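Local coordinates for adenylyltransferase and sulfurtransferase uba4 (Chaetomium thermophilum, PDB 6YUB), which probably adenylylates sulfur-carrier proteins and passes sulfur to them through this C-terminal rhodanese-like domain, for tRNA thiolation and molybdenum cofactor synthesis, at residues Thr4-Asn9 against Arg117-Pro122; Ile21-Arg26 against Val40-Ser45; Asp85-Val90 against Ile106-Gly111. All coordinates share one frame; numbering follows the deposited sequence.

Interaction 1. Residues Thr4-Asn9 against Arg117-Pro122; sequences TATAYN and RDEVDP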
ATOM      1  N   THR C   4       5.069   2.487   9.510  1.00 63.67           N
ATOM      2  CA  THR C   4       4.133   3.474  10.019  1.00 63.05           C
ATOM      3  C   THR C   4       3.920   4.583   8.991  1.00 62.14           C
ATOM      4  O   THR C   4       4.737   4.801   8.093  1.00 62.67           O
ATOM      5  CB  THR C   4       4.643   4.071  11.332  1.00 65.14           C
ATOM      6  OG1 THR C   4       5.870   4.773  11.096  1.00 66.81           O
ATOM      7  CG2 THR C   4       4.882   2.971  12.358  1.00 66.50           C
ATOM      8  N   ALA C   5       2.795   5.285   9.132  1.00 64.38           N
ATOM      9  CA  ALA C   5       2.505   6.396   8.233  1.00 68.56           C
ATOM     10  C   ALA C   5       3.585   7.467   8.318  1.00 73.72           C
ATOM     11  O   ALA C   5       4.011   8.013   7.293  1.00 71.84           O
ATOM     12  CB  ALA C   5       1.135   6.991   8.556  1.00 67.53           C
ATOM     13  N   THR C   6       4.043   7.778   9.532  1.00 94.42           N
ATOM     14  CA  THR C   6       5.088   8.782   9.697  1.00 99.78           C
ATOM     15  C   THR C   6       6.399   8.317   9.075  1.00101.27           C
ATOM     16  O   THR C   6       7.043   9.064   8.329  1.00106.30           O
ATOM     17  CB  THR C   6       5.285   9.096  11.183  1.00102.65           C
ATOM     18  OG1 THR C   6       5.457   7.874  11.913  1.00103.40           O
ATOM     19  CG2 THR C   6       4.089   9.856  11.734  1.00102.03           C
ATOM     20  N   ALA C   7       6.814   7.082   9.374  1.00 72.67           N
ATOM     21  CA  ALA C   7       8.064   6.571   8.826  1.00 69.68           C
ATOM     22  C   ALA C   7       8.027   6.540   7.304  1.00 68.81           C
ATOM     23  O   ALA C   7       9.005   6.908   6.643  1.00 70.89           O
ATOM     24  CB  ALA C   7       8.350   5.175   9.383  1.00 69.80           C
ATOM     25  N   TYR C   8       6.905   6.100   6.727  1.00 73.56           N
ATOM     26  CA  TYR C   8       6.786   6.072   5.274  1.00 70.48           C
ATOM     27  C   TYR C   8       6.892   7.473   4.687  1.00 71.29           C
ATOM     28  O   TYR C   8       7.498   7.666   3.626  1.00 70.99           O
ATOM     29  CB  TYR C   8       5.466   5.422   4.866  1.00 66.09           C
ATOM     30  CG  TYR C   8       5.160   5.556   3.394  1.00 64.22           C
ATOM     31  CD1 TYR C   8       5.816   4.770   2.456  1.00 65.77           C
ATOM     32  CD2 TYR C   8       4.219   6.469   2.940  1.00 64.50           C
ATOM     33  CE1 TYR C   8       5.541   4.889   1.107  1.00 66.36           C
ATOM     34  CE2 TYR C   8       3.937   6.596   1.594  1.00 64.35           C
ATOM     35  CZ  TYR C   8       4.602   5.805   0.681  1.00 66.19           C
ATOM     36  OH  TYR C   8       4.322   5.927  -0.659  1.00 67.30           O
ATOM     37  N   ASN C   9       6.305   8.466   5.361  1.00 69.61           N
ATOM     38  CA  ASN C   9       6.410   9.841   4.887  1.00 72.77           C
ATOM     39  C   ASN C   9       7.821  10.382   5.083  1.00 75.48           C
ATOM     40  O   ASN C   9       8.358  11.065   4.204  1.00 77.01           O
ATOM     41  CB  ASN C   9       5.390  10.722   5.610  1.00 71.73           C
ATOM     42  CG  ASN C   9       5.420  12.161   5.132  1.00 72.89           C
ATOM     43  OD1 ASN C   9       4.947  12.473   4.039  1.00 72.57           O
ATOM     44  ND2 ASN C   9       5.974  13.046   5.953  1.00 75.81           N
ATOM     45  N   ARG C 117      -3.985  10.320   7.758  1.00 72.53           N
ATOM     46  CA  ARG C 117      -4.635  11.561   8.164  1.00 76.88           C
ATOM     47  C   ARG C 117      -4.199  11.972   9.566  1.00 80.66           C
ATOM     48  O   ARG C 117      -3.866  13.137   9.811  1.00 83.99           O
ATOM     49  CB  ARG C 117      -6.155  11.398   8.101  1.00 76.65           C
ATOM     50  CG  ARG C 117      -6.929  12.652   8.479  1.00 81.21           C
ATOM     51  CD  ARG C 117      -8.307  12.314   9.038  1.00 82.57           C
ATOM     52  NE  ARG C 117      -8.971  13.492   9.590  1.00 88.12           N
ATOM     53  CZ  ARG C 117      -9.664  14.371   8.867  1.00 92.62           C
ATOM     54  NH1 ARG C 117      -9.787  14.210   7.556  1.00 91.72           N
ATOM     55  NH2 ARG C 117     -10.231  15.411   9.459  1.00 97.48           N
ATOM     56  N   ASP C 118      -4.197  11.022  10.504  1.00 82.60           N
ATOM     57  CA  ASP C 118      -3.906  11.345  11.893  1.00 87.36           C
ATOM     58  C   ASP C 118      -2.433  11.638  12.139  1.00 90.30           C
ATOM     59  O   ASP C 118      -2.101  12.243  13.165  1.00 94.09           O
ATOM     60  CB  ASP C 118      -4.350  10.192  12.800  1.00 88.27           C
ATOM     61  CG  ASP C 118      -5.851   9.984  12.789  1.00 90.41           C
ATOM     62  OD1 ASP C 118      -6.568  10.852  12.249  1.00 92.83           O
ATOM     63  OD2 ASP C 118      -6.313   8.951  13.319  1.00 90.68           O
ATOM     64  N   GLU C 119      -1.545  11.237  11.229  1.00 98.59           N
ATOM     65  CA  GLU C 119      -0.113  11.322  11.480  1.00101.67           C
ATOM     66  C   GLU C 119       0.626  12.329  10.614  1.00105.91           C
ATOM     67  O   GLU C 119       1.613  12.902  11.082  1.00110.13           O
ATOM     68  CB  GLU C 119       0.537   9.943  11.285  1.00 97.27           C
ATOM     69  CG  GLU C 119       0.575   9.094  12.545  1.00 96.41           C
ATOM     70  CD  GLU C 119       0.538   7.607  12.253  1.00 91.87           C
ATOM     71  OE1 GLU C 119      -0.576   7.052  12.151  1.00 89.78           O
ATOM     72  OE2 GLU C 119       1.619   6.995  12.121  1.00 92.77           O
ATOM     73  N   VAL C 120       0.190  12.567   9.376  1.00 94.88           N
ATOM     74  CA  VAL C 120       0.987  13.384   8.470  1.00 98.32           C
ATOM     75  C   VAL C 120       0.160  14.446   7.758  1.00 97.09           C
ATOM     76  O   VAL C 120       0.639  15.564   7.534  1.00101.00           O
ATOM     77  CB  VAL C 120       1.721  12.494   7.441  1.00 98.83           C
ATOM     78  CG1 VAL C 120       2.570  11.445   8.149  1.00 99.57           C
ATOM     79  CG2 VAL C 120       0.734  11.819   6.498  1.00 96.44           C
ATOM     80  N   ASP C 121      -1.078  14.120   7.400  1.00 90.39           N
ATOM     81  CA  ASP C 121      -1.916  14.998   6.581  1.00 91.68           C
ATOM     82  C   ASP C 121      -3.275  15.171   7.242  1.00 89.36           C
ATOM     83  O   ASP C 121      -4.253  14.508   6.869  1.00 85.28           O
ATOM     84  CB  ASP C 121      -2.064  14.442   5.160  1.00 94.15           C
ATOM     85  CG  ASP C 121      -2.818  15.379   4.234  1.00 99.59           C
ATOM     86  OD1 ASP C 121      -3.274  16.443   4.699  1.00103.97           O
ATOM     87  OD2 ASP C 121      -2.950  15.050   3.035  1.00 99.59           O
ATOM     88  N   PRO C 122      -3.380  16.076   8.221  1.00102.07           N
ATOM     89  CA  PRO C 122      -4.678  16.291   8.886  1.00102.43           C
ATOM     90  C   PRO C 122      -5.774  16.791   7.955  1.00102.06           C
ATOM     91  O   PRO C 122      -6.946  16.780   8.353  1.00103.30           O
ATOM     92  CB  PRO C 122      -4.356  17.333   9.970  1.00106.08           C
ATOM     93  CG  PRO C 122      -2.872  17.231  10.181  1.00106.20           C
ATOM     94  CD  PRO C 122      -2.299  16.870   8.836  1.00104.95           C
TER
HETATM   95  O   HOH W   1       0.935   4.385  11.124  1.00 61.48           O
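Glu119 lays the aliphatic part of its side chain across Thr6, the two side chains meeting at about a right angle. The methyl CG2 of Thr6 sits 3.6 Å from Glu119 CB, so that each polar residue offers its carbon atoms to the other. Further out, Glu119 passes its carboxylate by Ala5, whose CB lies 3.6 Å from OE2. The small methyl of alanine lets the acidic group come this near to the start of the helix. Val120 supplies the other apolar element. Its CG1 stands anti to its own carbonyl carbon (chi1 -56°) and is thereby presented to the 4-9 side, 3.9 Å from Asn9 CB and 3.8 Å from the backbone oxygen Ala5 O. A branched residue suits this place, where the chain has just left the helix and one methyl, CG1, fits among Ala5 O, Thr6 CA and Asn9 CB.

The polar link between the segments is indirect. Water 1 donates to Glu119 OE2 and accepts from Ala5 N, at 2.9 Å from each of these atoms. An amide in the first turn of a helix lacks an acceptor within the helix, and the water supplies one. The carboxylate also stands near the positive end of the helix dipole, which would probably favour its charged form.

Thr4 completes that helix start as the N-cap: its OG1 accepts from Ala7 N at 3.0 Å, with an N-H...O angle of 154°.

The contact joins the N-terminal part of helix 5-13 to the C-terminal end of helix 112-119 and the residue after it, at the domain surface, with Trp116 touching Asn9 and Tyr8. Towards the interior, Ala5 and Tyr8 pack on Ile109 of strand 106-109, and Tyr8 OH is hydrogen-bonded to His20.

Interaction 2. Residues Ile21-Arg26 against Val40-Ser45; sequences ILLDTR and VNVPFS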
ATOM      1  N   ILE C  21       6.643   1.266  -5.711  1.00 76.47           N
ATOM      2  CA  ILE C  21       5.270   1.206  -6.193  1.00 80.44           C
ATOM      3  C   ILE C  21       4.323   1.312  -5.003  1.00 79.27           C
ATOM      4  O   ILE C  21       4.535   0.671  -3.969  1.00 77.74           O
ATOM      5  CB  ILE C  21       5.015  -0.089  -6.965  1.00 79.88           C
ATOM      6  N   LEU C  22       3.287   2.131  -5.151  1.00 71.34           N
ATOM      7  CA  LEU C  22       2.329   2.392  -4.083  1.00 70.99           C
ATOM      8  C   LEU C  22       0.948   1.948  -4.541  1.00 79.50           C
ATOM      9  O   LEU C  22       0.407   2.494  -5.508  1.00 83.72           O
ATOM     10  CB  LEU C  22       2.324   3.873  -3.706  1.00 65.96           C
ATOM     11  CG  LEU C  22       1.365   4.302  -2.597  1.00 59.37           C
ATOM     12  CD1 LEU C  22       1.622   3.525  -1.318  1.00 56.13           C
ATOM     13  CD2 LEU C  22       1.494   5.799  -2.353  1.00 57.55           C
ATOM     14  N   LEU C  23       0.383   0.968  -3.843  1.00 66.69           N
ATOM     15  CA  LEU C  23      -0.909   0.392  -4.193  1.00 75.33           C
ATOM     16  C   LEU C  23      -1.951   0.826  -3.170  1.00 75.02           C
ATOM     17  O   LEU C  23      -1.792   0.575  -1.970  1.00 73.89           O
ATOM     18  CB  LEU C  23      -0.825  -1.133  -4.260  1.00 81.34           C
ATOM     19  CG  LEU C  23       0.133  -1.716  -5.299  1.00 89.77           C
ATOM     20  CD1 LEU C  23       0.049  -3.237  -5.316  1.00 92.47           C
ATOM     21  CD2 LEU C  23      -0.153  -1.150  -6.681  1.00 94.05           C
ATOM     22  N   ASP C  24      -3.012   1.474  -3.647  1.00 72.82           N
ATOM     23  CA  ASP C  24      -4.141   1.879  -2.813  1.00 74.75           C
ATOM     24  C   ASP C  24      -5.278   0.892  -3.065  1.00 76.44           C
ATOM     25  O   ASP C  24      -5.904   0.915  -4.130  1.00 79.67           O
ATOM     26  CB  ASP C  24      -4.565   3.311  -3.130  1.00 75.82           C
ATOM     27  CG  ASP C  24      -5.575   3.855  -2.137  1.00 75.82           C
ATOM     28  OD1 ASP C  24      -6.403   3.071  -1.625  1.00 75.31           O
ATOM     29  OD2 ASP C  24      -5.541   5.074  -1.869  1.00 76.90           O
ATOM     30  N   THR C  25      -5.545   0.032  -2.085  1.00 61.54           N
ATOM     31  CA  THR C  25      -6.465  -1.083  -2.260  1.00 62.03           C
ATOM     32  C   THR C  25      -7.909  -0.742  -1.910  1.00 61.76           C
ATOM     33  O   THR C  25      -8.752  -1.644  -1.878  1.00 63.41           O
ATOM     34  CB  THR C  25      -6.007  -2.278  -1.413  1.00 62.96           C
ATOM     35  OG1 THR C  25      -5.536  -1.814  -0.139  1.00 60.70           O
ATOM     36  CG2 THR C  25      -4.901  -3.043  -2.122  1.00 63.44           C
ATOM     37  N   ARG C  26      -8.216   0.523  -1.646  1.00 91.43           N
ATOM     38  CA  ARG C  26      -9.592   0.899  -1.367  1.00 91.36           C
ATOM     39  C   ARG C  26     -10.448   0.738  -2.623  1.00 92.75           C
ATOM     40  O   ARG C  26      -9.946   0.654  -3.747  1.00 94.95           O
ATOM     41  CB  ARG C  26      -9.664   2.339  -0.864  1.00 86.71           C
ATOM     42  CG  ARG C  26      -8.884   2.591   0.417  1.00 80.15           C
ATOM     43  CD  ARG C  26      -8.985   4.050   0.829  1.00 75.62           C
ATOM     44  NE  ARG C  26      -8.361   4.936  -0.151  1.00 72.28           N
ATOM     45  CZ  ARG C  26      -8.570   6.247  -0.219  1.00 70.40           C
ATOM     46  NH1 ARG C  26      -9.400   6.838   0.631  1.00 69.24           N
ATOM     47  NH2 ARG C  26      -7.952   6.966  -1.145  1.00 69.74           N
ATOM     48  N   VAL C  40      -1.523   4.181  -7.169  1.00 98.62           N
ATOM     49  CA  VAL C  40      -2.376   3.575  -8.186  1.00103.27           C
ATOM     50  C   VAL C  40      -3.436   2.737  -7.486  1.00 97.65           C
ATOM     51  O   VAL C  40      -3.125   1.968  -6.567  1.00 99.08           O
ATOM     52  CB  VAL C  40      -1.556   2.722  -9.169  1.00108.86           C
ATOM     53  CG1 VAL C  40      -0.936   1.527  -8.462  1.00108.73           C
ATOM     54  CG2 VAL C  40      -2.431   2.262 -10.328  1.00112.81           C
ATOM     55  N   ASN C  41      -4.685   2.881  -7.920  1.00 80.02           N
ATOM     56  CA  ASN C  41      -5.794   2.182  -7.288  1.00 70.21           C
ATOM     57  C   ASN C  41      -5.844   0.734  -7.755  1.00 66.56           C
ATOM     58  O   ASN C  41      -5.807   0.456  -8.956  1.00 66.84           O
ATOM     59  CB  ASN C  41      -7.115   2.886  -7.607  1.00 70.84           C
ATOM     60  CG  ASN C  41      -8.301   2.242  -6.915  1.00 66.92           C
ATOM     61  OD1 ASN C  41      -9.326   1.969  -7.538  1.00 69.44           O
ATOM     62  ND2 ASN C  41      -8.163   1.990  -5.618  1.00 63.90           N
ATOM     63  N   VAL C  42      -5.924  -0.186  -6.799  1.00 66.63           N
ATOM     64  CA  VAL C  42      -6.100  -1.607  -7.093  1.00 69.46           C
ATOM     65  C   VAL C  42      -7.218  -2.127  -6.195  1.00 66.76           C
ATOM     66  O   VAL C  42      -6.948  -2.626  -5.093  1.00 66.46           O
ATOM     67  CB  VAL C  42      -4.789  -2.387  -6.908  1.00 71.80           C
ATOM     68  CG1 VAL C  42      -3.744  -1.897  -7.907  1.00 73.10           C
ATOM     69  CG2 VAL C  42      -4.259  -2.265  -5.487  1.00 72.31           C
ATOM     70  N   PRO C  43      -8.477  -2.027  -6.618  1.00 70.90           N
ATOM     71  CA  PRO C  43      -9.589  -2.382  -5.724  1.00 69.53           C
ATOM     72  C   PRO C  43      -9.408  -3.746  -5.074  1.00 67.05           C
ATOM     73  O   PRO C  43      -9.156  -4.750  -5.744  1.00 68.00           O
ATOM     74  CB  PRO C  43     -10.809  -2.357  -6.655  1.00 72.98           C
ATOM     75  CG  PRO C  43     -10.439  -1.374  -7.721  1.00 75.78           C
ATOM     76  CD  PRO C  43      -8.949  -1.523  -7.924  1.00 74.08           C
ATOM     77  N   PHE C  44      -9.540  -3.768  -3.745  1.00 58.83           N
ATOM     78  CA  PHE C  44      -9.416  -5.015  -2.996  1.00 58.84           C
ATOM     79  C   PHE C  44     -10.416  -6.052  -3.491  1.00 60.30           C
ATOM     80  O   PHE C  44     -10.065  -7.225  -3.674  1.00 59.51           O
ATOM     81  CB  PHE C  44      -9.604  -4.723  -1.502  1.00 55.93           C
ATOM     82  CG  PHE C  44      -9.352  -5.903  -0.604  1.00 57.46           C
ATOM     83  CD1 PHE C  44      -8.145  -6.582  -0.644  1.00 60.18           C
ATOM     84  CD2 PHE C  44     -10.316  -6.316   0.302  1.00 57.85           C
ATOM     85  CE1 PHE C  44      -7.914  -7.664   0.190  1.00 60.25           C
ATOM     86  CE2 PHE C  44     -10.091  -7.391   1.137  1.00 59.91           C
ATOM     87  CZ  PHE C  44      -8.888  -8.066   1.082  1.00 61.02           C
ATOM     88  N   SER C  45     -11.660  -5.637  -3.736  1.00 64.20           N
ATOM     89  CA  SER C  45     -12.689  -6.577  -4.168  1.00 71.10           C
ATOM     90  C   SER C  45     -12.275  -7.300  -5.445  1.00 72.54           C
ATOM     91  O   SER C  45     -12.396  -8.528  -5.544  1.00 72.82           O
ATOM     92  CB  SER C  45     -14.014  -5.839  -4.371  1.00 72.63           C
ATOM     93  OG  SER C  45     -13.880  -4.813  -5.341  1.00 74.62           O
TER
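Leu23 lies alongside Val40, both side chains pointing the same way, and its CD2 comes within 3.3 Å of Val40 CG1, tighter than ordinary van der Waals contact. Val42 continues this apolar row: its CG2 packs between Leu23 CB and the methyl of Thr25, 3.5 Å from Thr25 CG2. Valine and threonine suit such a row, since branching beside the backbone puts their methyls close to the chain, where neighbours can meet.

Beneath it the strands 21-24 and 40-41 pair in parallel. Val40 N donates to Leu22 O, Asp24 N to Val40 O, and Val42 N to Asp24 O. The pairing runs past the strand ends, with Phe44 N, in the first turn of helix 44-54, bonded to Thr25 O.

On the other sheet face Asn41 holds its CG anti to the backbone N (chi1 -177°), which brings ND2 to 2.9 Å from Arg26 O, the acceptor lying in the amide plane. ND2 also makes a weak bond to Asp24 O. Asp24 in turn closes an Asx turn through OD1 and Arg26 N, and Arg26 grips its carboxylate side-on with NE and NH2, the latter also bonded to Gly34 O.

The turn after the strand is thus fixed by both amide and ion pair, which probably helps to place Thr25, whose OG1 is bonded to Val79 O, beside Cys80, the predicted persulfide-carrying cysteine.

Interaction 3. Residues Asp85-Val90 against Ile106-Gly111; sequences DSQEVV and IMDIVG
The Asp108 carboxylate and the Gln87 amide are turned 27° from coplanar, yet it is the CG methylene of Gln87, not its amide, that reaches the carboxylate, 3.4 Å from Asp108 OD2. Ser86 likewise meets this oxygen with carbon, its CB standing 3.3 Å from Asp108 OD2. OD2 also forms a salt bridge to Arg2 on the neighbouring strand, and Gln87 touches Arg2 too.

With CG between the backbone N and the carbonyl carbon (chi1 68°), the Asp108 carboxylate is placed so that OD2 meets both helix residues. Strand 106-109 and helix 86-95 belong to a beta-alpha-beta unit that starts with strand 76-79, the open parallel architecture of the rhodanese domain. In the two short segments the axes run nearly antiparallel, 8.0 Å apart at closest.

One turn along the helix, Val90 sends both methyls to the strand. CG1 slides past Ile106 CG2 at 3.8 Å, the side chains heading in opposite directions, and CG2 rests 3.5 Å from the backbone oxygen Met107 O. Ser86 is small enough to lie buried beside Cys80; its OG contacts water 2, which donates to Ile109 O at 2.8 Å.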
ATOM      1  N   ASP C  85      -7.214  -4.779   5.880  1.00 73.65           N
ATOM      2  CA  ASP C  85      -7.076  -5.706   4.765  1.00 72.08           C
ATOM      3  C   ASP C  85      -5.747  -5.550   4.035  1.00 68.92           C
ATOM      4  O   ASP C  85      -5.488  -6.291   3.081  1.00 66.62           O
ATOM      5  CB  ASP C  85      -8.230  -5.516   3.776  1.00 72.15           C
ATOM      6  CG  ASP C  85      -9.583  -5.769   4.410  1.00 75.30           C
ATOM      7  OD1 ASP C  85      -9.732  -6.790   5.114  1.00 75.15           O
ATOM      8  OD2 ASP C  85     -10.497  -4.941   4.213  1.00 78.38           O
ATOM      9  N   SER C  86      -4.902  -4.610   4.461  1.00 70.26           N
ATOM     10  CA  SER C  86      -3.622  -4.408   3.791  1.00 70.97           C
ATOM     11  C   SER C  86      -2.711  -5.617   3.959  1.00 72.86           C
ATOM     12  O   SER C  86      -1.991  -5.993   3.026  1.00 70.53           O
ATOM     13  CB  SER C  86      -2.938  -3.152   4.336  1.00 68.51           C
ATOM     14  OG  SER C  86      -3.704  -1.992   4.067  1.00 71.51           O
ATOM     15  N   GLN C  87      -2.727  -6.240   5.140  1.00 76.53           N
ATOM     16  CA  GLN C  87      -1.803  -7.338   5.408  1.00 76.50           C
ATOM     17  C   GLN C  87      -2.100  -8.543   4.526  1.00 80.55           C
ATOM     18  O   GLN C  87      -1.174  -9.202   4.037  1.00 81.27           O
ATOM     19  CB  GLN C  87      -1.867  -7.720   6.885  1.00 75.42           C
ATOM     20  CG  GLN C  87      -1.681  -6.540   7.827  1.00 75.44           C
ATOM     21  CD  GLN C  87      -1.341  -6.965   9.242  1.00 75.99           C
ATOM     22  OE1 GLN C  87      -2.055  -6.639  10.190  1.00 76.59           O
ATOM     23  NE2 GLN C  87      -0.238  -7.689   9.393  1.00 75.46           N
ATOM     24  N   GLU C  88      -3.381  -8.853   4.310  1.00 81.07           N
ATOM     25  CA  GLU C  88      -3.730  -9.969   3.439  1.00 81.72           C
ATOM     26  C   GLU C  88      -3.193  -9.741   2.030  1.00 75.98           C
ATOM     27  O   GLU C  88      -2.607 -10.644   1.425  1.00 74.00           O
ATOM     28  CB  GLU C  88      -5.245 -10.171   3.413  1.00 87.05           C
ATOM     29  CG  GLU C  88      -5.691 -11.307   2.503  1.00 93.93           C
ATOM     30  CD  GLU C  88      -7.092 -11.799   2.812  1.00 99.81           C
ATOM     31  OE1 GLU C  88      -7.871 -11.046   3.436  1.00101.58           O
ATOM     32  OE2 GLU C  88      -7.411 -12.946   2.437  1.00101.67           O
ATOM     33  N   VAL C  89      -3.376  -8.531   1.497  1.00 77.20           N
ATOM     34  CA  VAL C  89      -2.843  -8.209   0.175  1.00 76.54           C
ATOM     35  C   VAL C  89      -1.352  -8.518   0.121  1.00 75.35           C
ATOM     36  O   VAL C  89      -0.865  -9.171  -0.810  1.00 73.40           O
ATOM     37  CB  VAL C  89      -3.125  -6.736  -0.174  1.00 74.24           C
ATOM     38  CG1 VAL C  89      -2.351  -6.326  -1.418  1.00 75.08           C
ATOM     39  CG2 VAL C  89      -4.615  -6.512  -0.371  1.00 72.70           C
ATOM     40  N   VAL C  90      -0.606  -8.054   1.126  1.00 80.49           N
ATOM     41  CA  VAL C  90       0.829  -8.311   1.168  1.00 81.92           C
ATOM     42  C   VAL C  90       1.104  -9.807   1.244  1.00 85.63           C
ATOM     43  O   VAL C  90       2.071 -10.308   0.658  1.00 86.51           O
ATOM     44  CB  VAL C  90       1.469  -7.559   2.351  1.00 82.23           C
ATOM     45  CG1 VAL C  90       2.913  -7.999   2.548  1.00 79.49           C
ATOM     46  CG2 VAL C  90       1.387  -6.055   2.133  1.00 81.86           C
ATOM     47  N   ILE C 106       7.944  -6.081   0.315  1.00 83.17           N
ATOM     48  CA  ILE C 106       6.547  -5.689   0.153  1.00 77.21           C
ATOM     49  C   ILE C 106       6.005  -5.361   1.536  1.00 75.79           C
ATOM     50  O   ILE C 106       6.080  -6.194   2.449  1.00 72.03           O
ATOM     51  CB  ILE C 106       5.712  -6.791  -0.513  1.00 72.90           C
ATOM     52  CG1 ILE C 106       6.294  -7.136  -1.885  1.00 77.24           C
ATOM     53  CG2 ILE C 106       4.262  -6.351  -0.650  1.00 70.92           C
ATOM     54  CD1 ILE C 106       6.013  -8.557  -2.326  1.00 78.71           C
ATOM     55  N   MET C 107       5.468  -4.156   1.692  1.00 66.44           N
ATOM     56  CA  MET C 107       5.036  -3.660   2.988  1.00 71.32           C
ATOM     57  C   MET C 107       3.619  -3.113   2.886  1.00 69.45           C
ATOM     58  O   MET C 107       3.052  -2.980   1.798  1.00 69.89           O
ATOM     59  CB  MET C 107       5.970  -2.553   3.504  1.00 79.54           C
ATOM     60  CG  MET C 107       7.449  -2.868   3.411  1.00 90.72           C
ATOM     61  SD  MET C 107       8.403  -1.409   2.944  1.00 98.43           S
ATOM     62  CE  MET C 107       7.642  -0.162   3.982  1.00 98.75           C
ATOM     63  N   ASP C 108       3.053  -2.787   4.046  1.00 69.71           N
ATOM     64  CA  ASP C 108       1.794  -2.057   4.114  1.00 69.59           C
ATOM     65  C   ASP C 108       1.907  -0.986   5.189  1.00 68.63           C
ATOM     66  O   ASP C 108       2.721  -1.081   6.110  1.00 70.52           O
ATOM     67  CB  ASP C 108       0.603  -2.982   4.406  1.00 69.10           C
ATOM     68  CG  ASP C 108       0.646  -3.565   5.802  1.00 68.80           C
ATOM     69  OD1 ASP C 108       1.745  -3.938   6.262  1.00 69.43           O
ATOM     70  OD2 ASP C 108      -0.424  -3.652   6.439  1.00 65.62           O
ATOM     71  N   ILE C 109       1.072   0.039   5.058  1.00 69.83           N
ATOM     72  CA  ILE C 109       1.098   1.184   5.962  1.00 67.42           C
ATOM     73  C   ILE C 109       0.225   0.874   7.169  1.00 66.00           C
ATOM     74  O   ILE C 109      -0.968   0.585   7.028  1.00 65.02           O
ATOM     75  CB  ILE C 109       0.633   2.465   5.249  1.00 64.90           C
ATOM     76  CG1 ILE C 109       1.557   2.753   4.061  1.00 64.86           C
ATOM     77  CG2 ILE C 109       0.603   3.639   6.220  1.00 65.04           C
ATOM     78  CD1 ILE C 109       1.350   4.102   3.405  1.00 65.42           C
ATOM     79  N   VAL C 110       0.824   0.937   8.361  1.00 58.51           N
ATOM     80  CA  VAL C 110       0.085   0.675   9.588  1.00 59.70           C
ATOM     81  C   VAL C 110      -1.008   1.719   9.754  1.00 63.65           C
ATOM     82  O   VAL C 110      -0.762   2.927   9.653  1.00 63.64           O
ATOM     83  CB  VAL C 110       1.040   0.666  10.792  1.00 61.02           C
ATOM     84  CG1 VAL C 110       0.259   0.693  12.097  1.00 60.78           C
ATOM     85  CG2 VAL C 110       1.952  -0.554  10.731  1.00 60.36           C
ATOM     86  N   GLY C 111      -2.228   1.252  10.013  1.00 69.11           N
ATOM     87  CA  GLY C 111      -3.359   2.136  10.188  1.00 72.48           C
ATOM     88  C   GLY C 111      -3.970   2.660   8.909  1.00 73.99           C
ATOM     89  O   GLY C 111      -4.970   3.387   8.975  1.00 76.77           O
TER
HETATM   90  O   HOH W   2      -2.811   0.071   5.052  1.00 42.20           O

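How the interactions relate
All three contacts lie in one rhodanese-like domain built round a parallel sheet ordered 2-3, 106-109, 76-79, 21-24, 40-41. Along the chain, interactions 2 and 3 follow one another, and both are nested inside the loop closed by interaction 1, which brings segments near the two ends of the chain together. The centres of interactions 2 and 3 are about 11 Å apart, and they meet where Phe44 and Thr25 pack on Val89. Interaction 1 has its centre about 15 Å from that of interaction 3 and about 18 Å from that of interaction 2, touching them through Tyr8 against Ile109 and Leu22. Thr25 of interaction 2 and Ser86 of interaction 3 both touch Cys80, the predicted sulfur-carrying residue, while interaction 1 lies at the periphery.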